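Local coordinates for protein thiosulfate reductase (Thermus thermophilus, PDB 2VPZ) that probably reduces polysulfide or thiosulfate as a molybdenum enzyme that carries two molybdopterin guanine dinucleotides and a [4Fe-4S] cluster, at residues A[369-374]-A[492-497]; A[468-473]-A[699-704]; A[499-504]-A[561-566]; A[710-715]-A[748-753]. All coordinates share one frame; numbering follows the deposited sequence.

Contact 1 of 4, residues A[369-374]-A[492-497]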
# COMPACT_ATOMS: atom_id res chain seq x y z
N PRO A 369 21.38 -45.35 -2.29
CA PRO A 369 21.74 -45.86 -3.63
C PRO A 369 22.66 -47.10 -3.68
O PRO A 369 23.30 -47.44 -2.68
CB PRO A 369 22.37 -44.65 -4.33
CG PRO A 369 22.90 -43.79 -3.21
CD PRO A 369 22.00 -44.05 -2.01
N TYR A 370 22.73 -47.78 -4.83
CA TYR A 370 23.62 -48.92 -5.00
C TYR A 370 24.96 -48.51 -5.69
O TYR A 370 24.97 -48.08 -6.85
CB TYR A 370 22.97 -50.09 -5.78
CG TYR A 370 23.97 -51.22 -6.10
CD1 TYR A 370 24.50 -52.03 -5.08
CD2 TYR A 370 24.46 -51.40 -7.40
CE1 TYR A 370 25.50 -52.99 -5.35
CE2 TYR A 370 25.46 -52.35 -7.69
CZ TYR A 370 25.98 -53.15 -6.66
OH TYR A 370 26.96 -54.09 -6.92
N LEU A 371 26.06 -48.57 -4.95
CA LEU A 371 27.42 -48.30 -5.45
C LEU A 371 28.18 -49.27 -4.58
O LEU A 371 28.19 -49.16 -3.36
CB LEU A 371 27.95 -46.88 -5.21
CG LEU A 371 28.89 -46.23 -6.27
CD1 LEU A 371 30.04 -45.56 -5.54
CD2 LEU A 371 29.46 -47.23 -7.29
N GLU A 372 28.82 -50.21 -5.23
CA GLU A 372 29.50 -51.25 -4.53
C GLU A 372 30.84 -50.85 -3.91
O GLU A 372 31.62 -50.14 -4.54
CB GLU A 372 29.53 -52.41 -5.52
CG GLU A 372 30.71 -53.27 -5.55
CD GLU A 372 30.27 -54.66 -5.88
OE1 GLU A 372 30.48 -55.12 -7.03
OE2 GLU A 372 29.67 -55.27 -4.96
N LYS A 373 31.08 -51.25 -2.66
CA LYS A 373 32.32 -50.90 -1.97
C LYS A 373 33.56 -51.42 -2.69
O LYS A 373 33.47 -52.33 -3.51
CB LYS A 373 32.29 -51.38 -0.49
CG LYS A 373 31.44 -50.49 0.44
CD LYS A 373 31.23 -51.10 1.83
CE LYS A 373 32.50 -51.06 2.69
NZ LYS A 373 32.86 -49.69 3.26
N TYR A 374 34.71 -50.82 -2.41
CA TYR A 374 35.97 -51.25 -3.02
C TYR A 374 36.32 -52.53 -2.24
O TYR A 374 36.35 -52.47 -1.00
CB TYR A 374 37.02 -50.16 -2.84
CG TYR A 374 38.33 -50.47 -3.52
CD1 TYR A 374 38.67 -49.87 -4.72
CD2 TYR A 374 39.23 -51.37 -2.95
CE1 TYR A 374 39.89 -50.14 -5.35
CE2 TYR A 374 40.47 -51.66 -3.56
CZ TYR A 374 40.80 -51.04 -4.77
OH TYR A 374 42.02 -51.27 -5.39
N PHE A 492 33.05 -41.00 -3.29
CA PHE A 492 31.67 -40.59 -3.61
C PHE A 492 30.76 -40.27 -2.44
O PHE A 492 30.95 -40.76 -1.33
CB PHE A 492 30.95 -41.61 -4.51
CG PHE A 492 31.67 -42.00 -5.77
CD1 PHE A 492 32.72 -42.93 -5.71
CD2 PHE A 492 31.33 -41.45 -7.00
CE1 PHE A 492 33.42 -43.30 -6.86
CE2 PHE A 492 32.02 -41.80 -8.17
CZ PHE A 492 33.09 -42.73 -8.09
N VAL A 493 29.75 -39.46 -2.74
CA VAL A 493 28.73 -39.03 -1.78
C VAL A 493 27.37 -39.65 -2.17
O VAL A 493 26.77 -39.32 -3.21
CB VAL A 493 28.67 -37.44 -1.73
CG1 VAL A 493 27.43 -36.97 -0.96
CG2 VAL A 493 29.98 -36.90 -1.07
N LEU A 494 26.90 -40.58 -1.33
CA LEU A 494 25.62 -41.27 -1.56
C LEU A 494 24.49 -40.64 -0.74
O LEU A 494 24.64 -40.43 0.46
CB LEU A 494 25.74 -42.78 -1.22
CG LEU A 494 26.95 -43.63 -1.67
CD1 LEU A 494 26.70 -45.15 -1.47
CD2 LEU A 494 27.28 -43.34 -3.14
N VAL A 495 23.37 -40.33 -1.38
CA VAL A 495 22.24 -39.74 -0.66
C VAL A 495 20.92 -40.55 -0.73
O VAL A 495 20.37 -40.75 -1.83
CB VAL A 495 21.94 -38.24 -1.14
CG1 VAL A 495 20.88 -37.58 -0.23
CG2 VAL A 495 23.25 -37.42 -1.15
N ALA A 496 20.45 -41.02 0.43
CA ALA A 496 19.17 -41.76 0.53
C ALA A 496 18.09 -40.72 0.23
O ALA A 496 18.06 -39.61 0.81
CB ALA A 496 18.98 -42.40 1.93
N HIS A 497 17.15 -41.09 -0.63
CA HIS A 497 16.18 -40.11 -1.11
C HIS A 497 14.99 -40.74 -1.85
O HIS A 497 14.98 -41.93 -2.16
CB HIS A 497 16.96 -39.16 -2.09
CG HIS A 497 16.29 -37.89 -2.48
ND1 HIS A 497 15.52 -37.75 -3.60
CD2 HIS A 497 16.28 -36.69 -1.89
CE1 HIS A 497 15.05 -36.53 -3.70
NE2 HIS A 497 15.51 -35.86 -2.66
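Pro369 and Leu494 make the tightest apolar meeting between loop 369-374 and segment 492-497, which holds strand 493-495: CG of the proline ring lies 3.6 Å from CB of Leu494. The ring's CD turns to the next peptide and stands 3.7 Å from Val495 O. A rigid proline suits this place, since its compact ring can lie against the strand backbone as well as against a side-chain root. The first torsion of Leu494 (chi1 -44°) sets CG beside the backbone N, anti to the carbonyl carbon. Leu494 CD2 lies 4.2 Å from Leu371 CB, and Leu494 thus meets both Pro369 and Leu371.

The second kind of interaction is CH-pi. Leu371 and Phe492 cross at about a right angle, with Leu371 CD1 3.8 Å from Phe492 CD1. That methyl lies 4.2 Å from the centroid of the Phe492 ring, 29° off the normal. A branched leucine tip can bring a methyl up to the ring off-centre, and helix 540-551 supplies further apolar cover through Leu551 on Leu371 and through Leu544 and Leu548 on Phe492.

No hydrogen bond joins the two segments; strand 493-495 bonds instead to strand 501-503. The loop after helix 341-354 thus packs by side chains on an outer strand of a three-stranded antiparallel sheet, with the side chain of Val495 about 11 Å from the [4Fe-4S] cluster.

Contact 2 of 4, residues A[468-473]-A[699-704]. With MGD (2-amino-5,6-dimercapto-7-methyl-3,7,8a,9-tetrahydro-8-oxa-1,3,9,10-tetraaza-anthracen-4-one guanosine dinucleotide), chain H.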
# COMPACT_ATOMS: atom_id res chain seq x y z
N LEU A 468 42.73 -23.66 8.45
CA LEU A 468 43.00 -22.35 9.03
C LEU A 468 43.69 -22.52 10.42
O LEU A 468 43.65 -23.61 10.99
CB LEU A 468 41.68 -21.54 9.14
CG LEU A 468 40.77 -21.34 7.88
CD1 LEU A 468 39.28 -21.17 8.27
CD2 LEU A 468 41.27 -20.15 7.03
N PRO A 469 44.41 -21.48 10.90
CA PRO A 469 45.06 -21.58 12.21
C PRO A 469 44.09 -21.14 13.31
O PRO A 469 44.17 -20.03 13.83
CB PRO A 469 46.27 -20.65 12.11
CG PRO A 469 45.89 -19.65 11.05
CD PRO A 469 45.01 -20.41 10.07
N GLN A 470 43.15 -22.04 13.64
CA GLN A 470 42.13 -21.82 14.67
C GLN A 470 42.72 -21.90 16.09
O GLN A 470 43.88 -22.24 16.24
CB GLN A 470 41.06 -22.87 14.53
CG GLN A 470 40.30 -22.83 13.23
CD GLN A 470 38.84 -22.50 13.46
OE1 GLN A 470 38.03 -22.43 12.53
NE2 GLN A 470 38.50 -22.31 14.74
N GLU A 471 41.92 -21.63 17.12
CA GLU A 471 42.48 -21.71 18.47
C GLU A 471 42.82 -23.14 18.95
O GLU A 471 43.71 -23.31 19.80
CB GLU A 471 41.60 -21.04 19.55
CG GLU A 471 42.25 -21.10 20.92
CD GLU A 471 41.28 -20.91 22.07
OE1 GLU A 471 41.74 -20.84 23.23
OE2 GLU A 471 40.07 -20.84 21.80
N HIS A 472 42.17 -24.18 18.45
CA HIS A 472 42.47 -25.58 18.87
C HIS A 472 43.49 -26.32 17.95
O HIS A 472 43.88 -27.43 18.26
CB HIS A 472 41.24 -26.48 18.89
CG HIS A 472 40.81 -26.93 17.55
ND1 HIS A 472 41.15 -28.11 16.99
CD2 HIS A 472 40.19 -26.24 16.59
CE1 HIS A 472 40.76 -28.15 15.74
NE2 HIS A 472 40.16 -27.01 15.47
N VAL A 473 43.85 -25.75 16.81
CA VAL A 473 44.82 -26.36 15.90
C VAL A 473 46.25 -26.01 16.40
O VAL A 473 47.20 -26.82 16.30
CB VAL A 473 44.67 -25.85 14.40
CG1 VAL A 473 45.80 -26.40 13.51
CG2 VAL A 473 43.28 -26.25 13.84
N PHE A 699 30.97 -17.27 17.18
CA PHE A 699 31.79 -16.04 17.25
C PHE A 699 32.63 -16.12 18.54
O PHE A 699 32.61 -17.16 19.22
CB PHE A 699 30.94 -14.76 17.22
CG PHE A 699 30.41 -14.38 15.84
CD1 PHE A 699 29.23 -14.96 15.35
CD2 PHE A 699 31.09 -13.46 15.02
CE1 PHE A 699 28.74 -14.63 14.08
CE2 PHE A 699 30.62 -13.11 13.75
CZ PHE A 699 29.44 -13.70 13.27
N GLY A 700 33.38 -15.07 18.88
CA GLY A 700 34.22 -15.10 20.07
C GLY A 700 35.53 -15.86 19.95
O GLY A 700 36.03 -16.40 20.94
N HIS A 701 36.12 -15.93 18.75
CA HIS A 701 37.40 -16.63 18.57
C HIS A 701 38.56 -15.95 19.32
O HIS A 701 38.62 -14.71 19.36
CB HIS A 701 37.84 -16.70 17.04
CG HIS A 701 36.97 -17.49 16.13
ND1 HIS A 701 37.30 -18.72 15.67
CD2 HIS A 701 35.78 -17.20 15.59
CE1 HIS A 701 36.35 -19.18 14.88
NE2 HIS A 701 35.41 -18.27 14.82
N LYS A 702 39.44 -16.74 19.95
CA LYS A 702 40.68 -16.21 20.52
C LYS A 702 41.70 -16.99 19.63
O LYS A 702 42.17 -18.07 19.99
CB LYS A 702 40.93 -16.54 22.00
CG LYS A 702 39.83 -17.31 22.70
CD LYS A 702 38.83 -16.40 23.42
CE LYS A 702 37.63 -17.19 23.98
NZ LYS A 702 36.33 -16.44 23.83
N ALA A 703 41.98 -16.45 18.44
CA ALA A 703 42.91 -17.09 17.51
C ALA A 703 43.52 -15.95 16.66
O ALA A 703 43.05 -15.69 15.54
CB ALA A 703 42.13 -18.11 16.64
N PRO A 704 44.59 -15.29 17.18
CA PRO A 704 45.29 -14.18 16.50
C PRO A 704 45.74 -14.36 15.05
O PRO A 704 45.87 -13.38 14.31
CB PRO A 704 46.52 -13.90 17.39
CG PRO A 704 46.24 -14.60 18.69
CD PRO A 704 45.40 -15.81 18.29
PB MGD H . 33.00 -25.92 12.66
O1B MGD H . 32.98 -24.84 13.69
O2B MGD H . 32.69 -25.59 11.23
O3B MGD H . 32.10 -27.08 13.33
O3A MGD H . 30.80 -28.90 14.47
PA MGD H . 32.09 -28.69 13.55
O1A MGD H . 32.00 -29.22 12.13
O2A MGD H . 33.25 -29.04 14.41
O5' MGD H . 34.42 -26.59 12.62
C5' MGD H . 35.00 -27.06 11.41
C4' MGD H . 36.50 -27.19 11.67
O4' MGD H . 36.92 -27.89 10.50
C3' MGD H . 37.27 -25.90 11.69
O3' MGD H . 38.46 -26.17 12.45
C2' MGD H . 37.58 -25.69 10.20
O2' MGD H . 38.70 -24.85 10.11
C1' MGD H . 37.87 -27.11 9.71
N9 MGD H . 37.70 -27.43 8.24
C8 MGD H . 36.80 -26.90 7.41
N7 MGD H . 36.87 -27.41 6.15
C5 MGD H . 37.83 -28.36 6.16
C6 MGD H . 38.42 -29.37 5.17
O6 MGD H . 38.05 -29.43 3.94
N1 MGD H . 39.40 -30.19 5.67
C2 MGD H . 39.86 -30.14 6.96
N2 MGD H . 40.85 -30.96 7.43
N3 MGD H . 39.34 -29.28 7.84
C4 MGD H . 38.36 -28.36 7.54
C10 MGD H . 29.46 -29.09 13.90
C11 MGD H . 28.56 -29.53 15.00
O11 MGD H . 28.87 -28.67 16.11
C12 MGD H . 27.11 -29.55 14.73
S12 MGD H . 26.45 -30.30 13.34
C13 MGD H . 26.22 -29.06 15.60
S13 MGD H . 24.57 -28.99 15.39
C14 MGD H . 26.50 -28.53 16.90
N15 MGD H . 26.18 -27.08 16.90
C16 MGD H . 26.61 -26.42 18.02
C17 MGD H . 26.04 -25.20 18.61
O17 MGD H . 25.06 -24.62 18.06
N18 MGD H . 26.57 -24.75 19.75
C19 MGD H . 27.60 -25.34 20.38
N19 MGD H . 28.16 -24.82 21.51
N20 MGD H . 28.13 -26.47 19.89
C21 MGD H . 27.73 -27.03 18.76
N22 MGD H . 28.35 -28.12 18.28
C23 MGD H . 27.93 -28.89 17.17
O HOH W 1 39.33 -20.70 16.97
O HOH W 2 38.46 -19.74 19.56
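His701 approaches Gln470 through its imidazole edge: Gln470 NE2 lies near the ring plane, 3.8 Å from His701 CE1, with the amide and ring planes 55° apart. This is contact without a direct hydrogen bond. One water makes the link, 3.1 Å from His701 ND1, and it also accepts from Glu471 N and, weakly, from Gln470 NE2. An amide suits position 470 because its two ends serve different partners. The chain bends at chi2 (-116°), which sets CD. Gln470 OE1 lies 3.5 Å from MGD O2', and NE2 is on the side of the water.

The contact is a seam between two parts of the molybdopterin oxidoreductase fold: segment 468-473 comes after strand 462-466, whereas loop segment 699-704 belongs to the dinucleotide-binding domain. Gln470 and His472 line the pocket of one of the two molybdopterin guanine dinucleotides, and Pro469 centres an inverse gamma turn just before them.

At Lys702 the backbone does the touching, its O lying 3.1 Å from Glu471 CB. The aliphatic CG of Lys702 passes Glu471 OE2 at 3.7 Å, but the two charged ends part. Lys702 NZ bonds to Gly700 O at 2.9 Å and forms a salt bridge with Glu677, whereas Glu471 pairs with Lys453 and Tyr718. A second water donates to Glu471 OE2 and accepts from Lys702 N.

Ala703 ends the touching residues, its small CB set 3.6 Å from Glu471 N and also against the preceding Gln470 carbonyl carbon.

Contact 3 of 4, residues A[499-504]-A[561-566]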
# COMPACT_ATOMS: atom_id res chain seq x y z
N THR A 499 14.40 -40.45 -4.86
CA THR A 499 15.17 -41.00 -5.98
C THR A 499 16.67 -40.99 -5.55
O THR A 499 17.38 -40.02 -5.84
CB THR A 499 15.02 -40.14 -7.29
OG1 THR A 499 15.67 -38.89 -7.15
CG2 THR A 499 13.53 -39.95 -7.63
N PRO A 500 17.16 -42.08 -4.89
CA PRO A 500 18.56 -42.15 -4.44
C PRO A 500 19.57 -41.66 -5.47
O PRO A 500 19.37 -41.93 -6.65
CB PRO A 500 18.80 -43.63 -4.12
CG PRO A 500 17.44 -44.27 -4.03
CD PRO A 500 16.54 -43.42 -4.94
N PHE A 501 20.64 -40.98 -5.08
CA PHE A 501 21.64 -40.55 -6.04
C PHE A 501 23.09 -40.58 -5.55
O PHE A 501 23.36 -40.70 -4.35
CB PHE A 501 21.26 -39.17 -6.67
CG PHE A 501 21.10 -38.02 -5.67
CD1 PHE A 501 22.14 -37.10 -5.45
CD2 PHE A 501 19.90 -37.85 -4.96
CE1 PHE A 501 22.00 -36.02 -4.53
CE2 PHE A 501 19.73 -36.78 -4.04
CZ PHE A 501 20.78 -35.87 -3.82
N ILE A 502 24.02 -40.49 -6.49
CA ILE A 502 25.45 -40.53 -6.24
C ILE A 502 26.14 -39.28 -6.82
O ILE A 502 25.89 -38.91 -7.97
CB ILE A 502 26.05 -41.85 -6.89
CG1 ILE A 502 25.30 -43.07 -6.37
CG2 ILE A 502 27.57 -41.95 -6.61
CD1 ILE A 502 25.60 -44.40 -7.12
N GLN A 503 26.97 -38.61 -6.02
CA GLN A 503 27.68 -37.41 -6.50
C GLN A 503 29.20 -37.59 -6.53
O GLN A 503 29.75 -38.34 -5.72
CB GLN A 503 27.34 -36.18 -5.65
CG GLN A 503 25.94 -36.11 -5.06
CD GLN A 503 25.60 -34.74 -4.47
OE1 GLN A 503 24.60 -34.12 -4.83
NE2 GLN A 503 26.44 -34.27 -3.55
N LEU A 504 29.87 -36.90 -7.45
CA LEU A 504 31.33 -36.93 -7.60
C LEU A 504 31.96 -35.52 -7.70
O LEU A 504 31.48 -34.68 -8.47
CB LEU A 504 31.77 -37.75 -8.85
CG LEU A 504 33.24 -38.16 -9.12
CD1 LEU A 504 33.97 -37.17 -10.05
CD2 LEU A 504 34.00 -38.29 -7.78
N MET A 561 28.36 -36.31 -16.09
CA MET A 561 27.03 -36.11 -15.42
C MET A 561 27.13 -36.04 -13.85
O MET A 561 26.41 -36.79 -13.15
CB MET A 561 26.04 -37.24 -15.83
CG MET A 561 26.72 -38.48 -16.44
SD MET A 561 26.91 -39.91 -15.33
CE MET A 561 25.18 -40.18 -14.80
N GLY A 562 28.02 -35.17 -13.37
CA GLY A 562 28.33 -34.95 -11.96
C GLY A 562 27.65 -35.76 -10.87
O GLY A 562 28.29 -36.19 -9.87
N THR A 563 26.36 -35.97 -11.05
CA THR A 563 25.41 -36.72 -10.19
C THR A 563 24.75 -37.94 -10.92
O THR A 563 24.52 -37.87 -12.11
CB THR A 563 24.20 -35.85 -9.73
OG1 THR A 563 24.63 -34.56 -9.35
CG2 THR A 563 23.44 -36.54 -8.57
N LEU A 564 24.45 -39.02 -10.18
CA LEU A 564 23.76 -40.19 -10.74
C LEU A 564 22.50 -40.58 -9.88
O LEU A 564 22.65 -40.82 -8.65
CB LEU A 564 24.73 -41.41 -10.95
CG LEU A 564 24.28 -42.73 -11.65
CD1 LEU A 564 25.30 -43.24 -12.71
CD2 LEU A 564 24.01 -43.85 -10.61
N VAL A 565 21.30 -40.55 -10.48
CA VAL A 565 20.00 -40.91 -9.88
C VAL A 565 19.62 -42.34 -10.32
O VAL A 565 19.73 -42.72 -11.51
CB VAL A 565 18.77 -39.94 -10.27
CG1 VAL A 565 17.55 -40.20 -9.32
CG2 VAL A 565 19.19 -38.47 -10.19
N GLN A 566 19.21 -43.12 -9.32
CA GLN A 566 18.82 -44.51 -9.42
C GLN A 566 17.36 -44.75 -9.06
O GLN A 566 16.68 -43.88 -8.50
CB GLN A 566 19.66 -45.34 -8.46
CG GLN A 566 21.12 -45.39 -8.71
CD GLN A 566 21.72 -46.50 -7.89
OE1 GLN A 566 21.04 -46.96 -6.96
NE2 GLN A 566 22.94 -46.93 -8.20
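Ile502 and Leu564 form the hydrogen-bonded pair at the middle of an antiparallel ladder between strands 501-503 and 563-565, whose axes approach to 4.4 Å at 170°. Leu564 N donates to Ile502 O at 2.6 Å. Beyond the strands the ladder continues at both ends: Gln566 N gives Pro500 O a bond of 2.9 Å, and Leu504 N reaches Gly562 O at 3.0 Å. Proline suits the end of the ladder because only its carbonyl is called on there. Phe501-Val565 and Gln503-Thr563 are the non-hydrogen-bonded pairs.

On the face of Ile502 and Leu564 the two side chains lie side by side, pointing the same way, with Ile502 CD1 3.9 Å from Leu564 CD2. Branched aliphatic groups suit this apolar layer. The other face carries Phe501, whose ring atom CD1 meets Thr563 CG2 at 3.4 Å.

Polar ends look outside the ladder. The chemistry implies a pairing set by backbone bonds, while side chains tie the sheet to its neighbours: Gln566 NE2 donates to Tyr370 O, Thr563 OG1 bonds to Tyr68 and Asn71, and Gln503 NE2, through Arg50 O beside cluster ligand Cys51, makes the tie to the [4Fe-4S] pocket.

Contact 4 of 4, residues A[710-715]-A[748-753]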
# COMPACT_ATOMS: atom_id res chain seq x y z
N HIS A 710 39.40 -13.00 14.79
CA HIS A 710 39.98 -12.71 16.12
C HIS A 710 39.45 -11.47 16.85
O HIS A 710 39.59 -10.34 16.37
CB HIS A 710 41.53 -12.56 16.15
CG HIS A 710 42.12 -12.38 17.50
ND1 HIS A 710 42.12 -13.37 18.43
CD2 HIS A 710 42.64 -11.31 18.11
CE1 HIS A 710 42.61 -12.93 19.57
NE2 HIS A 710 42.94 -11.67 19.40
N GLY A 711 38.83 -11.72 18.01
CA GLY A 711 38.25 -10.72 18.90
C GLY A 711 36.83 -10.19 18.68
O GLY A 711 36.41 -9.20 19.31
N ARG A 712 36.06 -10.85 17.83
CA ARG A 712 34.71 -10.40 17.46
C ARG A 712 33.50 -11.22 18.00
O ARG A 712 33.48 -12.45 17.87
CB ARG A 712 34.67 -10.27 15.90
CG ARG A 712 36.05 -9.79 15.32
CD ARG A 712 36.11 -9.45 13.80
NE ARG A 712 35.76 -8.06 13.50
CZ ARG A 712 36.56 -7.09 13.07
NH1 ARG A 712 37.85 -7.31 12.86
NH2 ARG A 712 36.07 -5.88 12.85
N GLY A 713 32.55 -10.55 18.64
CA GLY A 713 31.37 -11.18 19.23
C GLY A 713 31.61 -12.00 20.50
O GLY A 713 32.72 -12.01 21.02
N ALA A 714 30.57 -12.68 20.99
CA ALA A 714 30.64 -13.54 22.18
C ALA A 714 30.52 -15.01 21.75
O ALA A 714 29.74 -15.30 20.84
CB ALA A 714 29.50 -13.20 23.14
N SER A 715 31.26 -15.92 22.38
CA SER A 715 31.18 -17.35 22.06
C SER A 715 30.10 -18.05 22.94
O SER A 715 30.18 -17.96 24.16
CB SER A 715 32.53 -18.07 22.31
OG SER A 715 32.36 -19.48 22.34
N ARG A 748 37.52 -1.85 20.47
CA ARG A 748 38.38 -1.17 19.51
C ARG A 748 39.08 -2.31 18.75
O ARG A 748 39.86 -3.08 19.30
CB ARG A 748 39.30 -0.18 20.26
CG ARG A 748 38.51 1.00 20.96
CD ARG A 748 39.16 1.54 22.29
NE ARG A 748 38.24 2.05 23.33
CZ ARG A 748 37.83 1.38 24.42
NH1 ARG A 748 38.25 0.14 24.64
NH2 ARG A 748 37.01 1.96 25.31
N LEU A 749 38.73 -2.43 17.47
CA LEU A 749 39.20 -3.53 16.64
C LEU A 749 39.80 -3.06 15.33
O LEU A 749 39.55 -1.91 14.93
CB LEU A 749 38.02 -4.45 16.32
CG LEU A 749 37.34 -5.23 17.44
CD1 LEU A 749 35.84 -5.43 17.14
CD2 LEU A 749 38.10 -6.55 17.63
N PRO A 750 40.56 -3.93 14.63
CA PRO A 750 41.10 -3.42 13.37
C PRO A 750 39.99 -3.20 12.32
O PRO A 750 38.83 -3.61 12.50
CB PRO A 750 42.10 -4.49 12.92
CG PRO A 750 42.28 -5.41 14.14
CD PRO A 750 40.96 -5.31 14.87
N SER A 751 40.34 -2.54 11.23
CA SER A 751 39.38 -2.32 10.16
C SER A 751 39.27 -3.61 9.34
O SER A 751 40.29 -4.14 8.88
CB SER A 751 39.81 -1.15 9.27
OG SER A 751 39.26 -1.27 7.98
N LEU A 752 38.05 -4.13 9.17
CA LEU A 752 37.80 -5.34 8.37
C LEU A 752 38.10 -5.18 6.88
O LEU A 752 38.56 -6.13 6.24
CB LEU A 752 36.35 -5.82 8.50
CG LEU A 752 36.04 -6.94 9.47
CD1 LEU A 752 34.53 -7.21 9.42
CD2 LEU A 752 36.83 -8.20 9.10
N THR A 753 37.82 -4.00 6.32
CA THR A 753 38.09 -3.72 4.89
C THR A 753 39.62 -3.72 4.66
O THR A 753 40.10 -4.29 3.67
CB THR A 753 37.44 -2.35 4.43
OG1 THR A 753 36.02 -2.42 4.53
CG2 THR A 753 37.81 -2.01 2.98
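Arg712 holds its guanidinium between two leucines. Leu752 CG lies over one face, 3.5 Å from Arg712 NH2, and the two side chains reach toward each other tip to tip. Over the opposite face Leu749 contributes CB, 4.2 Å from Arg712 NH2, and CD1. Pro750 O sits at the edge, near the plane, 3.6 Å from Arg712 NH2, too loose to count as a hydrogen bond. Arginine suits this slot because its flat group can be packed on both faces by aliphatic carbon; the chain bends at chi3 (88°), which sets NE.

Beside it Leu749 CD2 rests 3.6 Å from Gly711 O. This methyl packs close to Gly711, whose positive phi (85°) is readily taken by glycine.

One shell further out, backbone bonds of Gly711 with His701 and of Arg712 with Gly700 fix the loop. Leu752 is backed by Pro645 and Leu708, while Thr753 packs on the backbone of another protein chain. Ser751 occupies the N-cap of helix 752-756, its OG bonded to Gly754 N. Thus a serine-capped helix start near the C-terminus packs on a loop of the dinucleotide-binding domain.

Overall arrangement
The four contacts fall into two pairs. Contacts 1 and 3, with centres 9 Å apart, share one three-stranded antiparallel sheet in which 501-503 is the middle strand, and they lie near the [4Fe-4S] cluster, the side chain of Gln503 in contact 3 being about 8 Å from it. Contacts 2 and 4, centres 12 Å apart, meet through two parts of the same loop, 699-704 and 710-715. Of these, contact 2 touches a molybdopterin guanine dinucleotide directly, whereas the side chain of His710 in contact 4 stays about 14 Å from one. The centres of contacts 1 and 2 are 35 Å apart. Along the chain, contact 3 is nested within the loop that contact 2 closes, while contacts 1 and 2 cross.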